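Local coordinates for protein isomaltodextranase (Arthrobacter globiformis, PDB 5AWO) that hydrolyses alpha-1,6-glucosidic linkages in dextran-like polysaccharides, releasing successive isomaltose units from the non-reducing chain ends, at residues Asn126-Arg132 / Asn167-Leu172; Leu203-Asp208 / Pro220-Tyr226; Gly486-Asn490 / Phe501-Leu505; Tyr532-Thr538 / Phe564-Trp570. The contacts are given in a common frame with arbitrary orientation. Residues are numbered along the deposited sequence.

Interaction 1: residues Asn126-Arg132 / Asn167-Leu172; sequences NPLWVHR and NQLYWL
In the apolar centre the five-membered ring of W129 stacks offset on the six-membered ring of W171, centroids 4.4 Å apart, planes at 29°. Both tryptophans take chi1 m, with chi2 -33° (W129) and 125° (W171). L169 CD1 sits over the W129 five-membered ring, 3.9 Å from its centroid. On the other face V130 packs on Y170, CB to CB 4.2 Å. The backbones form a two-stranded antiparallel ribbon, 129-131 with 169-172, axes 4.5 Å apart at 139°. Strand 129-131 follows TIM-barrel strand 120-124; W129 comes close to D201, the probable nucleophile. V130 and Y170 are the hydrogen-bonded pair: V130 N to Y170 O 3.0 Å, Y170 N to V130 O 2.8 Å. L172 N donates to L128 O at 2.8 Å. The type I turn N126-W129 holds an Asx turn, N126 OD1 accepting from L128 N at 2.9 Å; N126 ND2 donates to the backbone O of D201. At the polar edge R132 N donates hydrogen bonds to Q168 O and R132 NH1 to N167 O, both at 2.9 Å.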
# COMPACT_ATOMS: atom_id res chain seq x y z
N ASN A 126 -15.07 -3.18 10.92
CA ASN A 126 -14.00 -3.42 11.88
C ASN A 126 -14.46 -4.58 12.75
O ASN A 126 -15.46 -4.46 13.45
CB ASN A 126 -13.73 -2.16 12.72
CG ASN A 126 -12.53 -2.32 13.63
OD1 ASN A 126 -12.29 -3.43 14.15
ND2 ASN A 126 -11.76 -1.24 13.83
N PRO A 127 -13.74 -5.71 12.70
CA PRO A 127 -14.22 -6.91 13.42
C PRO A 127 -14.03 -6.85 14.92
O PRO A 127 -14.38 -7.83 15.61
CB PRO A 127 -13.43 -8.02 12.79
CG PRO A 127 -12.12 -7.37 12.44
CD PRO A 127 -12.48 -5.98 11.99
N LEU A 128 -13.53 -5.73 15.45
CA LEU A 128 -13.57 -5.48 16.88
C LEU A 128 -14.80 -4.69 17.32
O LEU A 128 -14.94 -4.36 18.51
CB LEU A 128 -12.28 -4.82 17.39
CG LEU A 128 -11.34 -5.95 17.88
CD1 LEU A 128 -10.70 -6.68 16.72
CD2 LEU A 128 -10.26 -5.40 18.78
N TRP A 129 -15.69 -4.37 16.39
CA TRP A 129 -16.98 -3.81 16.73
C TRP A 129 -17.91 -4.94 17.12
O TRP A 129 -17.96 -5.98 16.42
CB TRP A 129 -17.61 -2.99 15.59
CG TRP A 129 -17.02 -1.62 15.41
CD1 TRP A 129 -16.52 -0.81 16.36
CD2 TRP A 129 -16.90 -0.91 14.18
NE1 TRP A 129 -16.08 0.38 15.80
CE2 TRP A 129 -16.29 0.33 14.45
CE3 TRP A 129 -17.25 -1.21 12.86
CZ2 TRP A 129 -16.03 1.28 13.46
CZ3 TRP A 129 -16.96 -0.28 11.87
CH2 TRP A 129 -16.36 0.95 12.17
N VAL A 130 -18.66 -4.72 18.19
CA VAL A 130 -19.70 -5.64 18.61
C VAL A 130 -20.99 -4.83 18.74
O VAL A 130 -21.04 -3.89 19.55
CB VAL A 130 -19.34 -6.31 19.96
CG1 VAL A 130 -20.33 -7.40 20.28
CG2 VAL A 130 -17.92 -6.86 19.95
N HIS A 131 -22.01 -5.16 17.97
CA HIS A 131 -23.21 -4.32 17.99
C HIS A 131 -23.97 -4.49 19.30
O HIS A 131 -24.16 -5.60 19.78
CB HIS A 131 -24.14 -4.61 16.82
CG HIS A 131 -25.01 -3.45 16.49
ND1 HIS A 131 -26.07 -3.05 17.29
CD2 HIS A 131 -24.89 -2.50 15.54
CE1 HIS A 131 -26.62 -1.97 16.78
NE2 HIS A 131 -25.91 -1.60 15.73
N ARG A 132 -24.47 -3.38 19.85
CA ARG A 132 -25.25 -3.42 21.07
C ARG A 132 -26.46 -4.36 20.93
O ARG A 132 -26.82 -5.04 21.90
CB ARG A 132 -25.71 -2.01 21.44
CG ARG A 132 -26.41 -1.89 22.76
CD ARG A 132 -26.68 -0.42 23.02
NE ARG A 132 -27.40 -0.18 24.26
CZ ARG A 132 -27.51 1.00 24.85
NH1 ARG A 132 -26.95 2.08 24.32
NH2 ARG A 132 -28.20 1.12 25.99
N ASN A 167 -23.22 5.11 21.21
CA ASN A 167 -23.78 4.12 22.11
C ASN A 167 -24.41 2.93 21.41
O ASN A 167 -25.27 2.24 21.98
CB ASN A 167 -24.77 4.80 23.06
CG ASN A 167 -26.06 5.21 22.38
OD1 ASN A 167 -26.20 5.18 21.15
ND2 ASN A 167 -27.04 5.60 23.20
N GLN A 168 -23.95 2.65 20.19
CA GLN A 168 -24.51 1.57 19.38
C GLN A 168 -23.53 0.43 19.11
O GLN A 168 -23.98 -0.70 18.87
CB GLN A 168 -25.06 2.11 18.07
CG GLN A 168 -26.26 3.05 18.28
CD GLN A 168 -27.44 2.34 18.93
OE1 GLN A 168 -27.95 2.78 19.97
NE2 GLN A 168 -27.87 1.25 18.34
N LEU A 169 -22.23 0.72 19.09
CA LEU A 169 -21.22 -0.28 18.85
C LEU A 169 -20.29 -0.33 20.04
O LEU A 169 -19.79 0.71 20.50
CB LEU A 169 -20.37 0.08 17.60
CG LEU A 169 -21.11 0.19 16.27
CD1 LEU A 169 -20.25 0.81 15.18
CD2 LEU A 169 -21.60 -1.17 15.83
N TYR A 170 -20.07 -1.52 20.61
CA TYR A 170 -19.02 -1.68 21.58
C TYR A 170 -17.69 -1.91 20.92
O TYR A 170 -17.64 -2.48 19.82
CB TYR A 170 -19.29 -2.91 22.47
CG TYR A 170 -20.41 -2.77 23.46
CD1 TYR A 170 -21.71 -3.12 23.12
CD2 TYR A 170 -20.17 -2.30 24.74
CE1 TYR A 170 -22.75 -2.98 24.04
CE2 TYR A 170 -21.20 -2.17 25.66
CZ TYR A 170 -22.48 -2.51 25.30
OH TYR A 170 -23.52 -2.38 26.21
N TRP A 171 -16.60 -1.55 21.58
CA TRP A 171 -15.32 -2.11 21.25
C TRP A 171 -15.17 -3.44 22.00
O TRP A 171 -15.43 -3.53 23.20
CB TRP A 171 -14.17 -1.19 21.66
CG TRP A 171 -13.92 -0.02 20.75
CD1 TRP A 171 -13.87 1.30 21.11
CD2 TRP A 171 -13.58 -0.07 19.35
NE1 TRP A 171 -13.57 2.07 20.03
CE2 TRP A 171 -13.38 1.27 18.94
CE3 TRP A 171 -13.44 -1.09 18.42
CZ2 TRP A 171 -13.03 1.60 17.62
CZ3 TRP A 171 -13.09 -0.76 17.10
CH2 TRP A 171 -12.90 0.58 16.71
N LEU A 172 -14.75 -4.46 21.28
CA LEU A 172 -14.45 -5.77 21.84
C LEU A 172 -13.39 -5.70 22.89
O LEU A 172 -12.42 -4.99 22.74
CB LEU A 172 -13.99 -6.69 20.70
CG LEU A 172 -13.42 -8.06 21.11
CD1 LEU A 172 -14.56 -8.89 21.64
CD2 LEU A 172 -12.75 -8.72 19.92

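Interaction 2: residues Leu203-Asp208 / Pro220-Tyr226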
# COMPACT_ATOMS: atom_id res chain seq x y z
N LEU A 203 -9.14 2.49 13.68
CA LEU A 203 -8.11 1.75 14.40
C LEU A 203 -7.52 2.53 15.57
O LEU A 203 -7.36 2.01 16.67
CB LEU A 203 -7.02 1.33 13.42
CG LEU A 203 -7.44 0.23 12.46
CD1 LEU A 203 -6.43 0.11 11.33
CD2 LEU A 203 -7.60 -1.10 13.20
N SER A 204 -7.19 3.78 15.32
CA SER A 204 -6.56 4.63 16.31
C SER A 204 -7.50 4.90 17.47
O SER A 204 -7.07 4.99 18.63
CB SER A 204 -6.09 5.94 15.67
OG SER A 204 -7.14 6.62 14.96
N TRP A 205 -8.79 4.99 17.18
CA TRP A 205 -9.78 5.18 18.25
C TRP A 205 -9.86 3.96 19.17
O TRP A 205 -9.92 4.12 20.40
CB TRP A 205 -11.14 5.53 17.69
CG TRP A 205 -11.23 6.87 17.01
CD1 TRP A 205 -10.22 7.61 16.47
CD2 TRP A 205 -12.43 7.64 16.81
NE1 TRP A 205 -10.72 8.78 15.94
CE2 TRP A 205 -12.07 8.82 16.13
CE3 TRP A 205 -13.78 7.45 17.15
CZ2 TRP A 205 -13.01 9.81 15.79
CZ3 TRP A 205 -14.71 8.43 16.81
CH2 TRP A 205 -14.32 9.59 16.13
N TYR A 206 -9.84 2.76 18.61
CA TYR A 206 -9.64 1.54 19.44
C TYR A 206 -8.34 1.61 20.26
O TYR A 206 -8.35 1.39 21.47
CB TYR A 206 -9.64 0.28 18.57
CG TYR A 206 -9.26 -0.95 19.36
CD1 TYR A 206 -10.21 -1.60 20.14
CD2 TYR A 206 -7.97 -1.44 19.36
CE1 TYR A 206 -9.86 -2.70 20.90
CE2 TYR A 206 -7.62 -2.53 20.12
CZ TYR A 206 -8.58 -3.16 20.89
OH TYR A 206 -8.16 -4.26 21.63
N GLU A 207 -7.24 1.89 19.60
CA GLU A 207 -5.91 1.77 20.24
C GLU A 207 -5.73 2.67 21.46
O GLU A 207 -5.37 2.17 22.56
CB GLU A 207 -4.79 2.02 19.22
CG GLU A 207 -3.40 1.85 19.82
CD GLU A 207 -2.26 1.87 18.83
OE1 GLU A 207 -2.42 2.35 17.68
OE2 GLU A 207 -1.15 1.41 19.23
N ASP A 208 -5.94 3.97 21.28
CA ASP A 208 -5.75 4.86 22.44
C ASP A 208 -6.92 5.81 22.73
O ASP A 208 -6.82 6.64 23.62
CB ASP A 208 -4.39 5.58 22.38
CG ASP A 208 -4.35 6.64 21.35
OD1 ASP A 208 -5.36 6.82 20.65
OD2 ASP A 208 -3.28 7.28 21.25
N PRO A 220 -9.32 3.90 25.80
CA PRO A 220 -8.18 3.28 25.17
C PRO A 220 -8.18 1.76 25.38
O PRO A 220 -8.73 1.29 26.38
CB PRO A 220 -6.99 3.93 25.88
CG PRO A 220 -7.50 4.14 27.26
CD PRO A 220 -8.94 4.51 27.10
N HIS A 221 -7.52 1.02 24.50
CA HIS A 221 -7.36 -0.43 24.70
C HIS A 221 -5.94 -0.91 24.76
O HIS A 221 -5.70 -2.07 25.12
CB HIS A 221 -8.21 -1.18 23.67
CG HIS A 221 -9.65 -0.86 23.82
ND1 HIS A 221 -10.22 0.25 23.26
CD2 HIS A 221 -10.60 -1.41 24.62
CE1 HIS A 221 -11.48 0.33 23.64
NE2 HIS A 221 -11.74 -0.66 24.48
N GLY A 222 -4.98 -0.02 24.46
CA GLY A 222 -3.57 -0.29 24.69
C GLY A 222 -2.85 -0.93 23.52
O GLY A 222 -3.45 -1.55 22.64
N ARG A 223 -1.53 -0.85 23.59
CA ARG A 223 -0.66 -1.27 22.51
C ARG A 223 -0.64 -2.78 22.32
O ARG A 223 -0.70 -3.29 21.20
CB ARG A 223 0.76 -0.76 22.79
CG ARG A 223 1.75 -1.06 21.70
CD ARG A 223 1.37 -0.35 20.43
NE ARG A 223 2.38 -0.59 19.41
CZ ARG A 223 2.26 -0.25 18.13
NH1 ARG A 223 1.15 0.35 17.71
NH2 ARG A 223 3.25 -0.50 17.28
N ALA A 224 -0.55 -3.54 23.41
CA ALA A 224 -0.46 -4.98 23.28
C ALA A 224 -1.75 -5.54 22.70
O ALA A 224 -1.73 -6.42 21.85
CB ALA A 224 -0.14 -5.62 24.64
N ASN A 225 -2.88 -5.00 23.13
CA ASN A 225 -4.17 -5.45 22.64
C ASN A 225 -4.36 -5.13 21.16
O ASN A 225 -4.89 -5.93 20.41
CB ASN A 225 -5.30 -4.84 23.46
CG ASN A 225 -5.44 -5.49 24.82
OD1 ASN A 225 -4.95 -6.59 25.04
ND2 ASN A 225 -6.10 -4.80 25.72
N TYR A 226 -3.90 -3.96 20.74
CA TYR A 226 -3.92 -3.57 19.33
C TYR A 226 -3.09 -4.51 18.48
O TYR A 226 -3.53 -4.99 17.43
CB TYR A 226 -3.39 -2.15 19.22
CG TYR A 226 -3.36 -1.55 17.82
CD1 TYR A 226 -4.53 -1.30 17.14
CD2 TYR A 226 -2.17 -1.22 17.22
CE1 TYR A 226 -4.51 -0.74 15.88
CE2 TYR A 226 -2.14 -0.63 15.96
CZ TYR A 226 -3.31 -0.39 15.30
OH TYR A 226 -3.30 0.20 14.04
O HOH W 1 -0.18 2.29 15.77
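This is a contact between the end of short helix 203-208 and the start of the longer helix 223-237. The first follows barrel strand 197-200, and residues 220-222 lead into the second. Backbone carbonyls tie them together. E207 O accepts from H221 N at 3.1 Å and from G222 N at 2.9 Å. Y206 O takes H221 ND1 at 2.8 Å, plus a weak bond from H221 N at 3.2 Å. H221 NE2 is held by D158. G222 is the N-cap residue of helix 223-237.

The Y206 and H221 rings are nearly parallel but barely overlap; H221 CB lies over the Y206 face, 3.7 Å from its centroid. Y226 fills the space beside Y206 and L203, with L203 CB 4.1 Å from Y226 CE1. E207 CB lies over the Y226 ring, 4.3 Å from its centroid. Further out, E207 OE2 forms a salt bridge with R223 NH1 at 3.0 Å. A water lies 2.9 Å from E207 OE1. Y226 OH bonds E257. The short helix and the loop after it belong to a beta-alpha loop of the GH27 TIM barrel, starting just after D201, the probable nucleophile.

Interaction 3: residues Gly486-Asn490 / Phe501-Leu505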
# COMPACT_ATOMS: atom_id res chain seq x y z
N GLY A 486 14.90 -2.16 8.38
CA GLY A 486 15.88 -1.15 8.71
C GLY A 486 16.73 -0.73 7.53
O GLY A 486 17.44 0.27 7.63
N ALA A 487 16.69 -1.46 6.42
CA ALA A 487 17.33 -0.96 5.20
C ALA A 487 16.72 0.38 4.81
O ALA A 487 15.51 0.60 5.01
CB ALA A 487 17.16 -1.92 4.05
N GLY A 488 17.54 1.26 4.24
CA GLY A 488 17.03 2.58 3.84
C GLY A 488 17.95 3.32 2.93
O GLY A 488 19.01 2.83 2.55
N PHE A 489 17.53 4.52 2.54
CA PHE A 489 18.27 5.33 1.60
C PHE A 489 19.45 6.06 2.21
O PHE A 489 19.35 6.65 3.27
CB PHE A 489 17.33 6.40 1.03
CG PHE A 489 18.00 7.36 0.08
CD1 PHE A 489 18.14 7.01 -1.24
CD2 PHE A 489 18.49 8.58 0.52
CE1 PHE A 489 18.77 7.87 -2.13
CE2 PHE A 489 19.12 9.45 -0.37
CZ PHE A 489 19.23 9.09 -1.70
N ASN A 490 20.57 6.09 1.48
CA ASN A 490 21.57 7.09 1.84
C ASN A 490 22.34 7.53 0.60
O ASN A 490 22.14 7.00 -0.47
CB ASN A 490 22.52 6.56 2.94
CG ASN A 490 22.90 7.62 3.94
OD1 ASN A 490 23.08 8.78 3.58
ND2 ASN A 490 23.01 7.24 5.22
N PHE A 501 21.93 5.10 -2.67
CA PHE A 501 22.05 3.67 -2.51
C PHE A 501 21.28 3.24 -1.28
O PHE A 501 20.70 4.07 -0.58
CB PHE A 501 23.54 3.26 -2.40
CG PHE A 501 24.30 4.03 -1.36
CD1 PHE A 501 24.34 3.61 -0.02
CD2 PHE A 501 24.97 5.18 -1.71
CE1 PHE A 501 25.06 4.33 0.92
CE2 PHE A 501 25.68 5.91 -0.78
CZ PHE A 501 25.72 5.49 0.55
N VAL A 502 21.30 1.94 -0.99
CA VAL A 502 20.68 1.45 0.23
C VAL A 502 21.73 1.09 1.27
O VAL A 502 22.67 0.37 0.95
CB VAL A 502 19.78 0.24 -0.08
CG1 VAL A 502 19.35 -0.48 1.20
CG2 VAL A 502 18.56 0.72 -0.85
N ASP A 503 21.58 1.63 2.47
CA ASP A 503 22.41 1.24 3.61
C ASP A 503 21.55 0.59 4.68
O ASP A 503 20.40 0.17 4.41
CB ASP A 503 23.24 2.43 4.13
CG ASP A 503 22.44 3.46 4.87
OD1 ASP A 503 21.18 3.33 4.88
OD2 ASP A 503 23.05 4.41 5.41
N GLY A 504 22.13 0.42 5.87
CA GLY A 504 21.48 -0.29 6.94
C GLY A 504 21.48 -1.79 6.75
O GLY A 504 20.72 -2.50 7.43
N LEU A 505 22.30 -2.31 5.84
CA LEU A 505 22.37 -3.73 5.58
C LEU A 505 23.51 -4.28 6.43
O LEU A 505 24.62 -4.47 5.96
CB LEU A 505 22.56 -4.02 4.09
CG LEU A 505 21.37 -3.61 3.19
CD1 LEU A 505 21.78 -3.60 1.73
CD2 LEU A 505 20.19 -4.55 3.40
O HOH W 2 19.31 2.46 6.91
O HOH W 3 19.79 5.49 5.75
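These segments form an antiparallel beta hairpin in the carbohydrate-binding module, a CBM35-type beta sandwich. G488 and D503 are a backbone hydrogen-bonded pair, with G488 N to D503 O at 3.1 Å and D503 N to G488 O at 2.8 Å. N490 and F501 are another, with N490 N to F501 O and F501 N to N490 O both at 2.9 Å. F489 and V502 form the non-hydrogen-bonded pair between them, CA to CA 4.8 Å. V502 and L505 also hydrogen-bond to strand 601-609 through their backbones.

Apolar contacts are few. A487 CB touches V502 CG1 at 3.9 Å and L505 CD2 at 4.1 Å. F489 and V502 both face W483 of strand 482-484. G504 has positive phi, and a CB there would clash with G486 O.

The side-chain polar contacts lie on the face of N490, F501 and D503. Two waters bridge from D503 OD1, one to G486 O and the other to F489 O. D503 OD2 accepts from N490 ND2 at 2.8 Å.

Interaction 4: residues Tyr532-Thr538 / Phe564-Trp570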
# COMPACT_ATOMS: atom_id res chain seq x y z
N TYR A 532 25.64 -7.57 -8.63
CA TYR A 532 25.32 -6.72 -7.48
C TYR A 532 26.39 -5.63 -7.34
O TYR A 532 27.56 -5.93 -7.06
CB TYR A 532 25.31 -7.54 -6.18
CG TYR A 532 24.56 -8.85 -6.18
CD1 TYR A 532 25.15 -10.03 -6.67
CD2 TYR A 532 23.29 -8.96 -5.62
CE1 TYR A 532 24.47 -11.23 -6.63
CE2 TYR A 532 22.59 -10.16 -5.60
CZ TYR A 532 23.19 -11.32 -6.10
OH TYR A 532 22.47 -12.50 -6.05
N ARG A 533 26.03 -4.36 -7.55
CA ARG A 533 26.98 -3.28 -7.31
C ARG A 533 26.86 -2.86 -5.86
O ARG A 533 25.76 -2.50 -5.39
CB ARG A 533 26.79 -2.07 -8.25
CG ARG A 533 27.94 -1.08 -8.17
CD ARG A 533 27.91 -0.03 -9.27
NE ARG A 533 29.17 0.70 -9.38
CZ ARG A 533 29.42 1.94 -8.95
NH1 ARG A 533 28.49 2.68 -8.36
NH2 ARG A 533 30.62 2.47 -9.13
N TYR A 534 27.98 -2.87 -5.15
CA TYR A 534 28.00 -2.78 -3.70
C TYR A 534 29.23 -2.03 -3.19
O TYR A 534 30.22 -1.87 -3.92
CB TYR A 534 27.99 -4.20 -3.10
CG TYR A 534 29.37 -4.85 -3.16
CD1 TYR A 534 29.82 -5.47 -4.31
CD2 TYR A 534 30.23 -4.77 -2.07
CE1 TYR A 534 31.09 -6.04 -4.38
CE2 TYR A 534 31.50 -5.33 -2.13
CZ TYR A 534 31.92 -5.95 -3.29
OH TYR A 534 33.19 -6.50 -3.35
N ALA A 535 29.17 -1.57 -1.95
CA ALA A 535 30.35 -1.11 -1.19
C ALA A 535 30.47 -1.98 0.08
O ALA A 535 29.46 -2.43 0.64
CB ALA A 535 30.23 0.35 -0.82
N ASN A 536 31.70 -2.21 0.53
CA ASN A 536 31.99 -2.95 1.77
C ASN A 536 33.41 -2.65 2.22
O ASN A 536 34.36 -3.20 1.67
CB ASN A 536 31.87 -4.46 1.56
CG ASN A 536 32.47 -5.27 2.70
OD1 ASN A 536 32.63 -4.78 3.81
ND2 ASN A 536 32.80 -6.51 2.43
N ALA A 537 33.53 -1.76 3.19
CA ALA A 537 34.83 -1.42 3.79
C ALA A 537 34.84 -1.84 5.24
O ALA A 537 35.31 -1.11 6.09
CB ALA A 537 35.11 0.07 3.66
N THR A 538 34.28 -3.01 5.52
CA THR A 538 34.30 -3.56 6.88
C THR A 538 35.68 -4.12 7.26
O THR A 538 35.92 -4.40 8.43
CB THR A 538 33.29 -4.69 7.07
OG1 THR A 538 33.53 -5.71 6.10
CG2 THR A 538 31.84 -4.15 6.94
N PHE A 564 30.70 -10.93 -0.65
CA PHE A 564 31.00 -9.58 -1.10
C PHE A 564 32.38 -9.14 -0.57
O PHE A 564 32.51 -8.80 0.60
CB PHE A 564 29.91 -8.61 -0.62
CG PHE A 564 28.56 -8.87 -1.21
CD1 PHE A 564 27.69 -9.79 -0.64
CD2 PHE A 564 28.14 -8.19 -2.35
CE1 PHE A 564 26.44 -10.04 -1.19
CE2 PHE A 564 26.89 -8.44 -2.90
CZ PHE A 564 26.04 -9.36 -2.32
N PRO A 565 33.42 -9.15 -1.43
CA PRO A 565 34.79 -8.83 -0.98
C PRO A 565 34.96 -7.45 -0.36
O PRO A 565 34.32 -6.48 -0.81
CB PRO A 565 35.63 -8.95 -2.26
CG PRO A 565 34.87 -9.89 -3.13
CD PRO A 565 33.41 -9.69 -2.80
N GLY A 566 35.81 -7.35 0.67
CA GLY A 566 36.15 -6.08 1.30
C GLY A 566 36.92 -5.21 0.32
O GLY A 566 37.73 -5.72 -0.47
N LEU A 567 36.66 -3.91 0.38
CA LEU A 567 37.29 -2.91 -0.48
C LEU A 567 37.87 -1.83 0.41
O LEU A 567 37.55 -1.74 1.60
CB LEU A 567 36.26 -2.33 -1.46
CG LEU A 567 35.51 -3.32 -2.36
CD1 LEU A 567 34.38 -2.64 -3.13
CD2 LEU A 567 36.44 -4.02 -3.33
N ALA A 568 38.72 -0.97 -0.16
CA ALA A 568 39.56 -0.09 0.64
C ALA A 568 38.79 0.93 1.46
O ALA A 568 39.12 1.20 2.62
CB ALA A 568 40.56 0.63 -0.25
N THR A 569 37.77 1.53 0.86
CA THR A 569 37.04 2.59 1.53
C THR A 569 35.56 2.41 1.20
O THR A 569 35.21 1.70 0.28
CB THR A 569 37.48 3.98 1.04
OG1 THR A 569 37.05 4.15 -0.31
CG2 THR A 569 39.02 4.15 1.11
N TRP A 570 34.73 3.06 1.99
CA TRP A 570 33.28 3.07 1.74
C TRP A 570 32.91 3.80 0.45
O TRP A 570 31.80 3.59 -0.05
CB TRP A 570 32.54 3.65 2.95
CG TRP A 570 32.42 2.65 4.09
CD1 TRP A 570 33.03 2.72 5.31
CD2 TRP A 570 31.66 1.43 4.09
NE1 TRP A 570 32.70 1.63 6.07
CE2 TRP A 570 31.87 0.81 5.35
CE3 TRP A 570 30.83 0.79 3.15
CZ2 TRP A 570 31.26 -0.40 5.69
CZ3 TRP A 570 30.24 -0.40 3.50
CH2 TRP A 570 30.45 -0.99 4.75
O HOH W 4 33.54 -0.58 -0.41
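A loop folds over the end of a strand, and aromatic rings fill the spaces between them. F564 is the main bump. Its ring edge points into a hollow between two tyrosines of strand 526-535. It meets the Y532 face with centroids 5.6 Å apart and planes at 77°, and the Y534 face with centroids 5.2 Å apart and planes at 73°. F564 CB lies over the Y534 ring, 4.2 Å from its centroid. The far end of Y534 lodges against P565 and L567: Y534 OH donates to P565 O at 2.8 Å, and Y534 CE2 is 4.1 Å from L567 CD1.

The second bump is A537. Its CB sits almost straight above the five-membered ring of W570, 3.5 Å from the centroid. The indole makes a flat floor under the N536-A537 peptide and A537 CB, with A535 CB 4.0 Å from W570 CE3. Between the two bumps, N536 O accepts from L567 N at 2.7 Å and N536 ND2 donates to F564 O at 2.9 Å. N536 OD1 accepts from T538 N at 3.0 Å, an Asx turn. A water fills the gap between N536 N, 2.6 Å away, and T569 O, 2.9 Å away.

Within the CBM35-type beta sandwich, Y532 and F564 both touch I591 of strand 585-592. Strand 526-535 is flanked by strands 574-582 and 601-609, while W570 packs on N602 and H493.

How the interactions relate
From the N terminus the four contacts follow in series; none nests in or crosses another. Interaction 1 closes a 34-residue excursion after barrel strand 120-124. Interaction 2 closes an 11-residue loop after strand 197-200. These two touch: L128 CD2 and W171 CZ2 pack on Y206, and W171 CD1 packs on H221, so two neighbouring barrel loops are joined beside D201. Far along the chain, interaction 3 closes a 10-residue hairpin loop. Interaction 4 closes a 25-residue span that includes strands 542-549 and 555-564. Their centres are 14 Å apart without touching, and both reach the sheet containing strand 601-609. Interactions 1 and 4 have centres 55 Å apart, on opposite sides of the chain's centre.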